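Local coordinates for Blr3880 protein (Bradyrhizobium japonicum, PDB 2OOD) that probably catalyses the hydrolytic deamination of guanine to xanthine and ammonia, using one zinc ion per subunit, at residues Val6-Thr11 with Gly36-Thr41; Arg31-Gly36 with Lys46-Tyr51; Thr64-Arg69 with Val453-Val458. All coordinates share one frame; numbering follows the deposited sequence.

From the N terminus, interaction 1 is the first to open: Val-6-Thr-11 pairs with Gly-36-Thr-41, closing a loop of 24 residues. Before it closes, interaction 2 opens, since Arg-31-Gly-36 meets Lys-46-Tyr-51 over an intervening stretch of nine residues. The two therefore cross along the chain, share Gly-36, and lie with centres about 8 Å apart. Interaction 3 follows in series, joining Thr-64-Arg-69 to Val-453-Val-458 across 383 residues that include the catalytic barrel. It touches interaction 1, where strands 5-9 and 62-67 are neighbours. Together the three contacts tie the N-terminal four-stranded sheet to strand 30-33 and to the C-terminal strands.

Interaction 1: Val6-Thr11 with Gly36-Thr41; sequences VGIRGT and GLMVVT
Val-6, Ile-8 and Gly-10 pair with Val-40, Met-38 and Gly-36 in antiparallel register, the axes of strands 6-9 and 36-41 approaching to 4.4 Å at 157°. Six backbone hydrogen bonds establish this, two in each of these three pairs; Val-40 N to Val-6 O, at 2.8 Å, is one example. Gly-7 with Val-39 and Arg-9 with Leu-37 are the non-hydrogen-bonded pairs between them. On one face the Ile-8 and Val-40 side chains cross obliquely, Ile-8 CD1 standing 4.1 Å from Val-40 CG2. The same CD1 lies 4.4 Å from CE of Met-38, a selenomethionine. On the opposite face Leu-37 has CG anti to its backbone N (chi1 175°), and its CD1 reaches across to lie 3.7 Å from Gly-7 C, beside a residue with no side chain of its own. Arg-9 contributes its aliphatic base, with CG 3.6 Å from Gly-36 O, while its NE is engaged in a salt bridge with Asp-35. Gly-10 has phi 151°, a value that calls for glycine, at the corner where the chain turns out of the strand. This antiparallel pair forms the centre of a four-stranded mixed sheet, in the order 45-48, 36-41, 5-9, 62-67, the last parallel to 5-9.

Interaction 2: Arg31-Gly36 with Lys46-Tyr51; sequences RFHQDG and KAFGPY
Phe-48 receives two side chains of the 31-36 segment. The His-33 edge is directed at its face in an offset edge-to-face pair, centroids of the two rings 5.2 Å apart and planes at 84°, with His-33 CD2 3.6 Å from Phe-48 CE2. His-33 CG, anti to the carbonyl carbon (chi1 -77°), starts the ring toward Phe-48 and Pro-50. Arg-31 slides past in the opposite direction, its CD in the plane of the Phe-48 ring at the edge, 3.7 Å from CE2, its guanidinium salt-bridged to Asp-14 and Glu-399. Gly-49 C follows, 3.8 Å above the His-33 ring plane and offset toward the rim. Pro-50 N covers the same face, and Pro-50 CD approaches His-33 CE1 to 3.5 Å. An alanine in place of His-33 would probably open a gap between Phe-48 and Pro-50, the Phe-48 face losing the His-33 edge against it. Tyr-51 N donates to Asp-35 O on an in-plane lone pair (2.8 Å, 155° at the hydrogen), beside the pairing of Gly-36 with Pro-50, the helix N-cap residue. Ring packing around His-33 thus adjoins Asp-35 and Tyr-51, where Arg-9, by salt bridge and cation-pi contact respectively, would probably offset the Asp-35 charge.

Interaction 3: Thr64-Arg69 with Val453-Val458; sequences THIKDR and VDETWV
Arg-69 and Asp-454 form the salt bridge of this contact, their side chains crossing at about a right angle. Arg-69 NE donates to Asp-454 OD2 at 3.0 Å in a fairly straight bond, and Arg-69 NH2 adds a weak bond to the same oxygen at 3.3 Å. OD2 lies in the guanidinium plane, and NE meets it from above the carboxylate plane; the planes are 80° apart, consistent with both donors sharing one oxygen rather than pairing with two. The apolar part of the contact centres on Ile-66 CD1, which is 3.8 Å from Trp-457 CZ2 as the two side chains slide past each other in opposite directions. The Ile-66 and Glu-455 side chains meet tip to tip, CD1 at OE1, and Thr-64 CG2 approaches Trp-457 CH2 at 4.3 Å.

A second shell positions these groups. The Arg-69 chain bends at chi2 (-74°), which places CD, and its NH1 donates to Asp-68 O at 2.9 Å, which would restrain the guanidinium against its own backbone. Trp-457 NE1 donates to Glu-455 OE1 at 3.0 Å, in the indole plane and on the anti lone pair, which holds carboxylate and ring together. Lys-465 then bridges Asp-454 OD2 and Glu-455 OE2, so that its charge would help balance both acids, and Phe-406 stacks on Trp-457. A classic beta bulge, in which Asp-454 and Glu-455 both face Ala-408, accounts for two successive side chains pointing to this interface. With axes at 151° and a closest approach of 10.1 Å, strands 64-67 and 453-458 pack face to face through side chains, as in the small beta-sandwich that accompanies the barrel in amidohydrolases.

Interaction 1: Val6-Thr11 with Gly36-Thr41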
ATOM      1  N   VAL A   6      26.754  16.318 -21.928  1.00 42.27           N
ATOM      2  CA  VAL A   6      26.801  14.873 -21.810  1.00 43.08           C
ATOM      3  C   VAL A   6      25.596  14.217 -22.481  1.00 43.33           C
ATOM      4  O   VAL A   6      24.542  14.839 -22.636  1.00 43.54           O
ATOM      5  CB  VAL A   6      26.868  14.458 -20.324  1.00 43.15           C
ATOM      6  CG1 VAL A   6      25.619  14.948 -19.591  1.00 42.23           C
ATOM      7  CG2 VAL A   6      27.034  12.940 -20.214  1.00 43.80           C
ATOM      8  N   GLY A   7      25.760  12.961 -22.881  1.00 41.89           N
ATOM      9  CA  GLY A   7      24.684  12.255 -23.543  1.00 42.57           C
ATOM     10  C   GLY A   7      24.314  10.965 -22.839  1.00 43.90           C
ATOM     11  O   GLY A   7      25.161  10.089 -22.633  1.00 43.79           O
ATOM     12  N   ILE A   8      23.042  10.839 -22.475  1.00 42.91           N
ATOM     13  CA  ILE A   8      22.577   9.648 -21.784  1.00 41.74           C
ATOM     14  C   ILE A   8      21.989   8.645 -22.761  1.00 41.50           C
ATOM     15  O   ILE A   8      21.154   8.988 -23.602  1.00 42.06           O
ATOM     16  CB  ILE A   8      21.519   9.998 -20.710  1.00 41.03           C
ATOM     17  CG1 ILE A   8      22.172  10.776 -19.565  1.00 40.62           C
ATOM     18  CG2 ILE A   8      20.898   8.727 -20.157  1.00 41.14           C
ATOM     19  CD1 ILE A   8      22.613  12.161 -19.933  1.00 40.77           C
ATOM     20  N   ARG A   9      22.431   7.400 -22.644  1.00 41.00           N
ATOM     21  CA  ARG A   9      21.960   6.346 -23.521  1.00 40.76           C
ATOM     22  C   ARG A   9      21.297   5.209 -22.759  1.00 41.81           C
ATOM     23  O   ARG A   9      21.722   4.859 -21.657  1.00 41.50           O
ATOM     24  CB  ARG A   9      23.124   5.785 -24.328  1.00 40.09           C
ATOM     25  CG  ARG A   9      22.741   4.615 -25.193  1.00 39.94           C
ATOM     26  CD  ARG A   9      23.947   4.016 -25.871  1.00 40.80           C
ATOM     27  NE  ARG A   9      23.560   2.951 -26.785  1.00 42.68           N
ATOM     28  CZ  ARG A   9      24.360   2.432 -27.708  1.00 43.16           C
ATOM     29  NH1 ARG A   9      25.597   2.883 -27.839  1.00 43.83           N
ATOM     30  NH2 ARG A   9      23.919   1.472 -28.506  1.00 43.59           N
ATOM     31  N   GLY A  10      20.265   4.629 -23.369  1.00 41.84           N
ATOM     32  CA  GLY A  10      19.554   3.519 -22.760  1.00 41.20           C
ATOM     33  C   GLY A  10      18.104   3.474 -23.206  1.00 41.71           C
ATOM     34  O   GLY A  10      17.709   4.182 -24.138  1.00 41.30           O
ATOM     35  N   THR A  11      17.312   2.632 -22.544  1.00 41.32           N
ATOM     36  CA  THR A  11      15.886   2.502 -22.846  1.00 40.29           C
ATOM     37  C   THR A  11      15.081   3.655 -22.212  1.00 39.99           C
ATOM     38  O   THR A  11      15.083   3.833 -20.989  1.00 39.96           O
ATOM     39  CB  THR A  11      15.340   1.173 -22.312  1.00 40.20           C
ATOM     40  OG1 THR A  11      16.113   0.094 -22.847  1.00 40.47           O
ATOM     41  CG2 THR A  11      13.885   0.998 -22.713  1.00 41.08           C
ATOM     42  N   GLY A  36      17.864   4.700 -27.043  1.00 39.69           N
ATOM     43  CA  GLY A  36      17.911   6.094 -27.435  1.00 39.24           C
ATOM     44  C   GLY A  36      19.031   6.871 -26.788  1.00 40.49           C
ATOM     45  O   GLY A  36      19.725   6.373 -25.897  1.00 40.24           O
ATOM     46  N   LEU A  37      19.203   8.109 -27.236  1.00 40.21           N
ATOM     47  CA  LEU A  37      20.247   8.971 -26.714  1.00 40.77           C
ATOM     48  C   LEU A  37      19.709  10.365 -26.442  1.00 41.91           C
ATOM     49  O   LEU A  37      19.034  10.968 -27.275  1.00 41.35           O
ATOM     50  CB  LEU A  37      21.407   9.050 -27.709  1.00 41.91           C
ATOM     51  CG  LEU A  37      22.559  10.008 -27.384  1.00 42.66           C
ATOM     52  CD1 LEU A  37      23.260   9.564 -26.112  1.00 42.55           C
ATOM     53  CD2 LEU A  37      23.540  10.037 -28.546  1.00 43.31           C
HETATM   54  N   MSE A  38      20.009  10.873 -25.257  1.00 44.49           N
HETATM   55  CA  MSE A  38      19.571  12.198 -24.866  1.00 45.42           C
HETATM   56  C   MSE A  38      20.825  13.042 -24.660  1.00 45.28           C
HETATM   57  O   MSE A  38      21.705  12.681 -23.880  1.00 44.80           O
HETATM   58  CB  MSE A  38      18.757  12.111 -23.573  1.00 49.98           C
HETATM   59  CG  MSE A  38      18.199  13.432 -23.076  1.00 57.19           C
HETATM   60 SE   MSE A  38      17.059  13.154 -21.477  1.00 68.07          SE
HETATM   61  CE  MSE A  38      18.380  13.478 -20.045  1.00 67.15           C
ATOM     62  N   VAL A  39      20.904  14.156 -25.380  1.00 43.61           N
ATOM     63  CA  VAL A  39      22.047  15.051 -25.299  1.00 41.40           C
ATOM     64  C   VAL A  39      21.689  16.253 -24.435  1.00 42.20           C
ATOM     65  O   VAL A  39      20.896  17.106 -24.841  1.00 42.83           O
ATOM     66  CB  VAL A  39      22.461  15.532 -26.712  1.00 40.03           C
ATOM     67  CG1 VAL A  39      23.572  16.546 -26.615  1.00 37.87           C
ATOM     68  CG2 VAL A  39      22.901  14.345 -27.553  1.00 37.52           C
ATOM     69  N   VAL A  40      22.276  16.318 -23.244  1.00 42.06           N
ATOM     70  CA  VAL A  40      22.001  17.411 -22.313  1.00 40.83           C
ATOM     71  C   VAL A  40      23.204  18.345 -22.193  1.00 42.22           C
ATOM     72  O   VAL A  40      24.320  17.894 -21.938  1.00 42.83           O
ATOM     73  CB  VAL A  40      21.681  16.862 -20.906  1.00 38.65           C
ATOM     74  CG1 VAL A  40      21.026  17.934 -20.065  1.00 36.83           C
ATOM     75  CG2 VAL A  40      20.808  15.647 -21.013  1.00 36.97           C
ATOM     76  N   THR A  41      22.978  19.643 -22.371  1.00 42.56           N
ATOM     77  CA  THR A  41      24.052  20.628 -22.261  1.00 44.21           C
ATOM     78  C   THR A  41      23.758  21.580 -21.111  1.00 45.31           C
ATOM     79  O   THR A  41      22.806  22.366 -21.171  1.00 44.45           O
ATOM     80  CB  THR A  41      24.206  21.460 -23.556  1.00 44.77           C
ATOM     81  OG1 THR A  41      24.706  20.620 -24.606  1.00 45.09           O
ATOM     82  CG2 THR A  41      25.173  22.615 -23.333  1.00 44.75           C
TER

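Interaction 2: Arg31-Gly36 with Lys46-Tyr51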
ATOM      1  N   ARG A  31       5.904   7.446 -25.678  1.00 36.34           N
ATOM      2  CA  ARG A  31       7.026   7.529 -26.607  1.00 36.80           C
ATOM      3  C   ARG A  31       8.078   6.561 -26.082  1.00 36.28           C
ATOM      4  O   ARG A  31       8.584   6.718 -24.975  1.00 36.78           O
ATOM      5  CB  ARG A  31       7.591   8.949 -26.636  1.00 34.81           C
ATOM      6  CG  ARG A  31       8.766   9.133 -27.560  1.00 34.55           C
ATOM      7  CD  ARG A  31       9.573  10.348 -27.142  1.00 35.82           C
ATOM      8  NE  ARG A  31       9.062  11.616 -27.657  1.00 35.96           N
ATOM      9  CZ  ARG A  31       9.251  12.788 -27.058  1.00 36.96           C
ATOM     10  NH1 ARG A  31       9.924  12.854 -25.919  1.00 36.87           N
ATOM     11  NH2 ARG A  31       8.788  13.902 -27.601  1.00 38.44           N
ATOM     12  N   PHE A  32       8.405   5.557 -26.875  1.00 36.42           N
ATOM     13  CA  PHE A  32       9.371   4.562 -26.448  1.00 37.23           C
ATOM     14  C   PHE A  32      10.592   4.444 -27.354  1.00 39.24           C
ATOM     15  O   PHE A  32      10.472   4.435 -28.578  1.00 39.92           O
ATOM     16  CB  PHE A  32       8.677   3.209 -26.362  1.00 36.78           C
ATOM     17  CG  PHE A  32       9.597   2.075 -26.063  1.00 36.53           C
ATOM     18  CD1 PHE A  32      10.143   1.924 -24.796  1.00 37.21           C
ATOM     19  CD2 PHE A  32       9.889   1.131 -27.037  1.00 36.40           C
ATOM     20  CE1 PHE A  32      10.971   0.837 -24.497  1.00 38.38           C
ATOM     21  CE2 PHE A  32      10.713   0.040 -26.758  1.00 38.06           C
ATOM     22  CZ  PHE A  32      11.254  -0.109 -25.482  1.00 38.83           C
ATOM     23  N   HIS A  33      11.766   4.356 -26.736  1.00 39.99           N
ATOM     24  CA  HIS A  33      13.030   4.196 -27.449  1.00 39.74           C
ATOM     25  C   HIS A  33      13.763   3.057 -26.767  1.00 39.78           C
ATOM     26  O   HIS A  33      14.246   3.227 -25.654  1.00 40.72           O
ATOM     27  CB  HIS A  33      13.883   5.461 -27.348  1.00 39.68           C
ATOM     28  CG  HIS A  33      13.438   6.564 -28.255  1.00 40.79           C
ATOM     29  ND1 HIS A  33      13.383   6.422 -29.624  1.00 41.13           N
ATOM     30  CD2 HIS A  33      13.019   7.826 -27.990  1.00 41.20           C
ATOM     31  CE1 HIS A  33      12.949   7.547 -30.164  1.00 41.45           C
ATOM     32  NE2 HIS A  33      12.720   8.414 -29.194  1.00 40.91           N
ATOM     33  N   GLN A  34      13.833   1.894 -27.410  1.00 41.29           N
ATOM     34  CA  GLN A  34      14.533   0.765 -26.807  1.00 41.81           C
ATOM     35  C   GLN A  34      16.001   1.116 -26.595  1.00 42.41           C
ATOM     36  O   GLN A  34      16.608   0.706 -25.602  1.00 41.99           O
ATOM     37  CB  GLN A  34      14.446  -0.478 -27.681  1.00 42.26           C
ATOM     38  CG  GLN A  34      15.148  -1.661 -27.048  1.00 46.83           C
ATOM     39  CD  GLN A  34      15.087  -2.917 -27.899  1.00 49.51           C
ATOM     40  OE1 GLN A  34      14.013  -3.336 -28.353  1.00 50.82           O
ATOM     41  NE2 GLN A  34      16.246  -3.534 -28.116  1.00 51.77           N
ATOM     42  N   ASP A  35      16.563   1.873 -27.537  1.00 42.39           N
ATOM     43  CA  ASP A  35      17.959   2.307 -27.468  1.00 42.27           C
ATOM     44  C   ASP A  35      18.056   3.753 -27.954  1.00 41.66           C
ATOM     45  O   ASP A  35      18.300   4.006 -29.135  1.00 41.65           O
ATOM     46  CB  ASP A  35      18.840   1.398 -28.333  1.00 43.42           C
ATOM     47  CG  ASP A  35      20.295   1.852 -28.363  1.00 46.16           C
ATOM     48  OD1 ASP A  35      20.832   2.223 -27.296  1.00 47.24           O
ATOM     49  OD2 ASP A  35      20.912   1.831 -29.451  1.00 47.93           O
ATOM     50  N   GLY A  36      17.864   4.700 -27.043  1.00 39.69           N
ATOM     51  CA  GLY A  36      17.911   6.094 -27.435  1.00 39.24           C
ATOM     52  C   GLY A  36      19.031   6.871 -26.788  1.00 40.49           C
ATOM     53  O   GLY A  36      19.725   6.373 -25.897  1.00 40.24           O
ATOM     54  N   LYS A  46      19.006  18.852 -25.273  1.00 43.13           N
ATOM     55  CA  LYS A  46      19.297  19.538 -26.527  1.00 42.41           C
ATOM     56  C   LYS A  46      18.862  18.694 -27.709  1.00 41.57           C
ATOM     57  O   LYS A  46      18.564  19.217 -28.780  1.00 41.19           O
ATOM     58  CB  LYS A  46      20.787  19.855 -26.633  1.00 43.10           C
ATOM     59  CG  LYS A  46      21.252  20.903 -25.638  1.00 44.78           C
ATOM     60  CD  LYS A  46      20.499  22.224 -25.808  1.00 45.33           C
ATOM     61  CE  LYS A  46      20.991  23.257 -24.793  1.00 46.62           C
ATOM     62  NZ  LYS A  46      20.291  24.570 -24.926  1.00 46.97           N
ATOM     63  N   ALA A  47      18.817  17.384 -27.506  1.00 39.91           N
ATOM     64  CA  ALA A  47      18.414  16.475 -28.556  1.00 39.40           C
ATOM     65  C   ALA A  47      18.021  15.136 -27.955  1.00 40.31           C
ATOM     66  O   ALA A  47      18.715  14.594 -27.092  1.00 41.03           O
ATOM     67  CB  ALA A  47      19.551  16.293 -29.550  1.00 39.75           C
ATOM     68  N   PHE A  48      16.898  14.604 -28.415  1.00 40.29           N
ATOM     69  CA  PHE A  48      16.412  13.321 -27.929  1.00 39.93           C
ATOM     70  C   PHE A  48      15.914  12.526 -29.131  1.00 39.95           C
ATOM     71  O   PHE A  48      15.344  13.094 -30.065  1.00 39.64           O
ATOM     72  CB  PHE A  48      15.280  13.544 -26.915  1.00 40.00           C
ATOM     73  CG  PHE A  48      14.776  12.279 -26.276  1.00 40.24           C
ATOM     74  CD1 PHE A  48      15.639  11.443 -25.567  1.00 40.18           C
ATOM     75  CD2 PHE A  48      13.439  11.912 -26.393  1.00 39.25           C
ATOM     76  CE1 PHE A  48      15.168  10.250 -24.984  1.00 40.59           C
ATOM     77  CE2 PHE A  48      12.966  10.724 -25.815  1.00 39.57           C
ATOM     78  CZ  PHE A  48      13.833   9.896 -25.113  1.00 39.32           C
ATOM     79  N   GLY A  49      16.132  11.217 -29.112  1.00 39.45           N
ATOM     80  CA  GLY A  49      15.699  10.387 -30.220  1.00 39.84           C
ATOM     81  C   GLY A  49      16.463   9.079 -30.216  1.00 41.45           C
ATOM     82  O   GLY A  49      17.256   8.836 -29.303  1.00 41.24           O
ATOM     83  N   PRO A  50      16.253   8.211 -31.215  1.00 41.37           N
ATOM     84  CA  PRO A  50      16.962   6.928 -31.268  1.00 42.71           C
ATOM     85  C   PRO A  50      18.476   7.123 -31.265  1.00 43.70           C
ATOM     86  O   PRO A  50      18.980   8.149 -31.737  1.00 43.98           O
ATOM     87  CB  PRO A  50      16.436   6.292 -32.559  1.00 42.35           C
ATOM     88  CG  PRO A  50      16.131   7.489 -33.416  1.00 42.63           C
ATOM     89  CD  PRO A  50      15.459   8.426 -32.434  1.00 41.70           C
ATOM     90  N   TYR A  51      19.195   6.137 -30.731  1.00 43.77           N
ATOM     91  CA  TYR A  51      20.651   6.203 -30.621  1.00 44.22           C
ATOM     92  C   TYR A  51      21.441   6.619 -31.875  1.00 45.01           C
ATOM     93  O   TYR A  51      22.036   7.703 -31.913  1.00 44.61           O
ATOM     94  CB  TYR A  51      21.193   4.870 -30.099  1.00 44.35           C
ATOM     95  CG  TYR A  51      22.694   4.868 -30.008  1.00 45.48           C
ATOM     96  CD1 TYR A  51      23.362   5.786 -29.207  1.00 44.71           C
ATOM     97  CD2 TYR A  51      23.451   3.987 -30.763  1.00 45.64           C
ATOM     98  CE1 TYR A  51      24.751   5.832 -29.166  1.00 45.69           C
ATOM     99  CE2 TYR A  51      24.845   4.021 -30.731  1.00 46.01           C
ATOM    100  CZ  TYR A  51      25.493   4.949 -29.932  1.00 46.20           C
ATOM    101  OH  TYR A  51      26.881   4.997 -29.918  1.00 46.26           O
TER

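Interaction 3: Thr64-Arg69 with Val453-Val458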
ATOM      1  N   THR A  64      26.975   8.394 -21.611  1.00 42.66           N
ATOM      2  CA  THR A  64      26.902   7.596 -20.390  1.00 40.71           C
ATOM      3  C   THR A  64      25.814   6.560 -20.658  1.00 40.10           C
ATOM      4  O   THR A  64      24.664   6.914 -20.898  1.00 40.15           O
ATOM      5  CB  THR A  64      26.487   8.457 -19.184  1.00 40.26           C
ATOM      6  OG1 THR A  64      27.454   9.496 -18.986  1.00 39.42           O
ATOM      7  CG2 THR A  64      26.385   7.600 -17.929  1.00 38.30           C
ATOM      8  N   HIS A  65      26.171   5.285 -20.627  1.00 40.00           N
ATOM      9  CA  HIS A  65      25.191   4.245 -20.910  1.00 41.44           C
ATOM     10  C   HIS A  65      24.562   3.612 -19.669  1.00 41.85           C
ATOM     11  O   HIS A  65      25.192   2.782 -19.000  1.00 40.59           O
ATOM     12  CB  HIS A  65      25.832   3.144 -21.769  1.00 43.15           C
ATOM     13  CG  HIS A  65      24.842   2.261 -22.471  1.00 46.31           C
ATOM     14  ND1 HIS A  65      25.195   1.056 -23.042  1.00 47.29           N
ATOM     15  CD2 HIS A  65      23.514   2.410 -22.703  1.00 47.52           C
ATOM     16  CE1 HIS A  65      24.129   0.499 -23.592  1.00 48.22           C
ATOM     17  NE2 HIS A  65      23.096   1.300 -23.401  1.00 48.67           N
ATOM     18  N   ILE A  66      23.324   4.014 -19.367  1.00 40.84           N
ATOM     19  CA  ILE A  66      22.584   3.450 -18.239  1.00 40.14           C
ATOM     20  C   ILE A  66      22.032   2.144 -18.804  1.00 39.85           C
ATOM     21  O   ILE A  66      21.060   2.154 -19.548  1.00 41.49           O
ATOM     22  CB  ILE A  66      21.364   4.312 -17.827  1.00 39.39           C
ATOM     23  CG1 ILE A  66      21.735   5.795 -17.753  1.00 38.95           C
ATOM     24  CG2 ILE A  66      20.834   3.835 -16.477  1.00 38.76           C
ATOM     25  CD1 ILE A  66      22.570   6.151 -16.578  1.00 39.99           C
ATOM     26  N   LYS A  67      22.642   1.019 -18.469  1.00 40.08           N
ATOM     27  CA  LYS A  67      22.164  -0.248 -19.007  1.00 42.36           C
ATOM     28  C   LYS A  67      21.064  -0.929 -18.189  1.00 42.26           C
ATOM     29  O   LYS A  67      20.901  -0.655 -17.003  1.00 43.24           O
ATOM     30  CB  LYS A  67      23.342  -1.208 -19.182  1.00 42.80           C
ATOM     31  CG  LYS A  67      24.358  -0.753 -20.220  1.00 44.77           C
ATOM     32  CD  LYS A  67      25.506  -1.751 -20.332  1.00 47.20           C
ATOM     33  CE  LYS A  67      26.507  -1.335 -21.407  1.00 48.96           C
ATOM     34  NZ  LYS A  67      27.531  -2.400 -21.673  1.00 51.13           N
ATOM     35  N   ASP A  68      20.309  -1.807 -18.844  1.00 41.66           N
ATOM     36  CA  ASP A  68      19.231  -2.572 -18.219  1.00 41.45           C
ATOM     37  C   ASP A  68      18.266  -1.818 -17.317  1.00 40.91           C
ATOM     38  O   ASP A  68      17.877  -2.323 -16.260  1.00 40.70           O
ATOM     39  CB  ASP A  68      19.813  -3.739 -17.431  1.00 44.17           C
ATOM     40  CG  ASP A  68      20.665  -4.645 -18.292  1.00 47.12           C
ATOM     41  OD1 ASP A  68      20.201  -5.020 -19.393  1.00 48.50           O
ATOM     42  OD2 ASP A  68      21.795  -4.982 -17.867  1.00 49.04           O
ATOM     43  N   ARG A  69      17.864  -0.624 -17.729  1.00 37.80           N
ATOM     44  CA  ARG A  69      16.934   0.157 -16.935  1.00 36.20           C
ATOM     45  C   ARG A  69      15.922   0.802 -17.868  1.00 37.19           C
ATOM     46  O   ARG A  69      16.072   0.765 -19.092  1.00 36.97           O
ATOM     47  CB  ARG A  69      17.682   1.258 -16.178  1.00 35.31           C
ATOM     48  CG  ARG A  69      18.761   0.767 -15.236  1.00 35.10           C
ATOM     49  CD  ARG A  69      18.166   0.149 -13.989  1.00 34.49           C
ATOM     50  NE  ARG A  69      19.183  -0.264 -13.022  1.00 34.21           N
ATOM     51  CZ  ARG A  69      19.688  -1.491 -12.928  1.00 33.92           C
ATOM     52  NH1 ARG A  69      19.278  -2.457 -13.743  1.00 31.53           N
ATOM     53  NH2 ARG A  69      20.598  -1.755 -11.998  1.00 33.23           N
ATOM     54  N   VAL A 453      13.891   2.339  -7.936  1.00 31.98           N
ATOM     55  CA  VAL A 453      14.570   3.576  -8.279  1.00 33.30           C
ATOM     56  C   VAL A 453      16.064   3.320  -8.125  1.00 34.36           C
ATOM     57  O   VAL A 453      16.579   3.241  -7.009  1.00 33.95           O
ATOM     58  CB  VAL A 453      14.137   4.718  -7.347  1.00 32.33           C
ATOM     59  CG1 VAL A 453      14.885   5.999  -7.690  1.00 31.40           C
ATOM     60  CG2 VAL A 453      12.652   4.923  -7.468  1.00 31.38           C
ATOM     61  N   ASP A 454      16.752   3.177  -9.253  1.00 36.12           N
ATOM     62  CA  ASP A 454      18.181   2.896  -9.233  1.00 36.73           C
ATOM     63  C   ASP A 454      19.053   4.151  -9.313  1.00 36.44           C
ATOM     64  O   ASP A 454      20.096   4.228  -8.667  1.00 36.99           O
ATOM     65  CB  ASP A 454      18.535   1.939 -10.369  1.00 37.59           C
ATOM     66  CG  ASP A 454      19.875   1.264 -10.160  1.00 39.78           C
ATOM     67  OD1 ASP A 454      20.058   0.622  -9.100  1.00 40.00           O
ATOM     68  OD2 ASP A 454      20.741   1.375 -11.053  1.00 41.61           O
ATOM     69  N   GLU A 455      18.630   5.133 -10.095  1.00 35.07           N
ATOM     70  CA  GLU A 455      19.395   6.363 -10.219  1.00 35.02           C
ATOM     71  C   GLU A 455      18.453   7.544 -10.379  1.00 34.86           C
ATOM     72  O   GLU A 455      17.455   7.450 -11.087  1.00 35.30           O
ATOM     73  CB  GLU A 455      20.327   6.296 -11.432  1.00 35.32           C
ATOM     74  CG  GLU A 455      21.389   5.208 -11.365  1.00 35.52           C
ATOM     75  CD  GLU A 455      22.309   5.212 -12.579  1.00 36.75           C
ATOM     76  OE1 GLU A 455      22.403   6.266 -13.246  1.00 36.76           O
ATOM     77  OE2 GLU A 455      22.947   4.167 -12.853  1.00 36.10           O
ATOM     78  N   THR A 456      18.766   8.648  -9.711  1.00 34.15           N
ATOM     79  CA  THR A 456      17.955   9.856  -9.810  1.00 34.82           C
ATOM     80  C   THR A 456      18.884  10.980 -10.263  1.00 35.16           C
ATOM     81  O   THR A 456      19.887  11.253  -9.615  1.00 36.18           O
ATOM     82  CB  THR A 456      17.325  10.246  -8.453  1.00 33.79           C
ATOM     83  OG1 THR A 456      16.533   9.162  -7.959  1.00 33.55           O
ATOM     84  CG2 THR A 456      16.440  11.462  -8.617  1.00 32.47           C
ATOM     85  N   TRP A 457      18.553  11.621 -11.379  1.00 35.87           N
ATOM     86  CA  TRP A 457      19.374  12.698 -11.915  1.00 35.27           C
ATOM     87  C   TRP A 457      18.643  14.032 -11.875  1.00 35.57           C
ATOM     88  O   TRP A 457      17.438  14.092 -12.085  1.00 36.32           O
ATOM     89  CB  TRP A 457      19.760  12.390 -13.367  1.00 35.80           C
ATOM     90  CG  TRP A 457      20.605  11.151 -13.549  1.00 36.90           C
ATOM     91  CD1 TRP A 457      20.289   9.879 -13.170  1.00 37.25           C
ATOM     92  CD2 TRP A 457      21.898  11.072 -14.172  1.00 37.05           C
ATOM     93  NE1 TRP A 457      21.300   9.014 -13.519  1.00 36.85           N
ATOM     94  CE2 TRP A 457      22.297   9.721 -14.134  1.00 36.94           C
ATOM     95  CE3 TRP A 457      22.753  12.013 -14.759  1.00 37.63           C
ATOM     96  CZ2 TRP A 457      23.524   9.290 -14.662  1.00 36.97           C
ATOM     97  CZ3 TRP A 457      23.975  11.577 -15.287  1.00 36.48           C
ATOM     98  CH2 TRP A 457      24.342  10.233 -15.232  1.00 36.43           C
ATOM     99  N   VAL A 458      19.384  15.098 -11.617  1.00 35.93           N
ATOM    100  CA  VAL A 458      18.817  16.435 -11.575  1.00 36.13           C
ATOM    101  C   VAL A 458      19.721  17.341 -12.398  1.00 38.85           C
ATOM    102  O   VAL A 458      20.886  17.539 -12.049  1.00 38.16           O
ATOM    103  CB  VAL A 458      18.765  16.975 -10.144  1.00 34.83           C
ATOM    104  CG1 VAL A 458      18.162  18.359 -10.135  1.00 33.52           C
ATOM    105  CG2 VAL A 458      17.964  16.047  -9.278  1.00 34.16           C
TER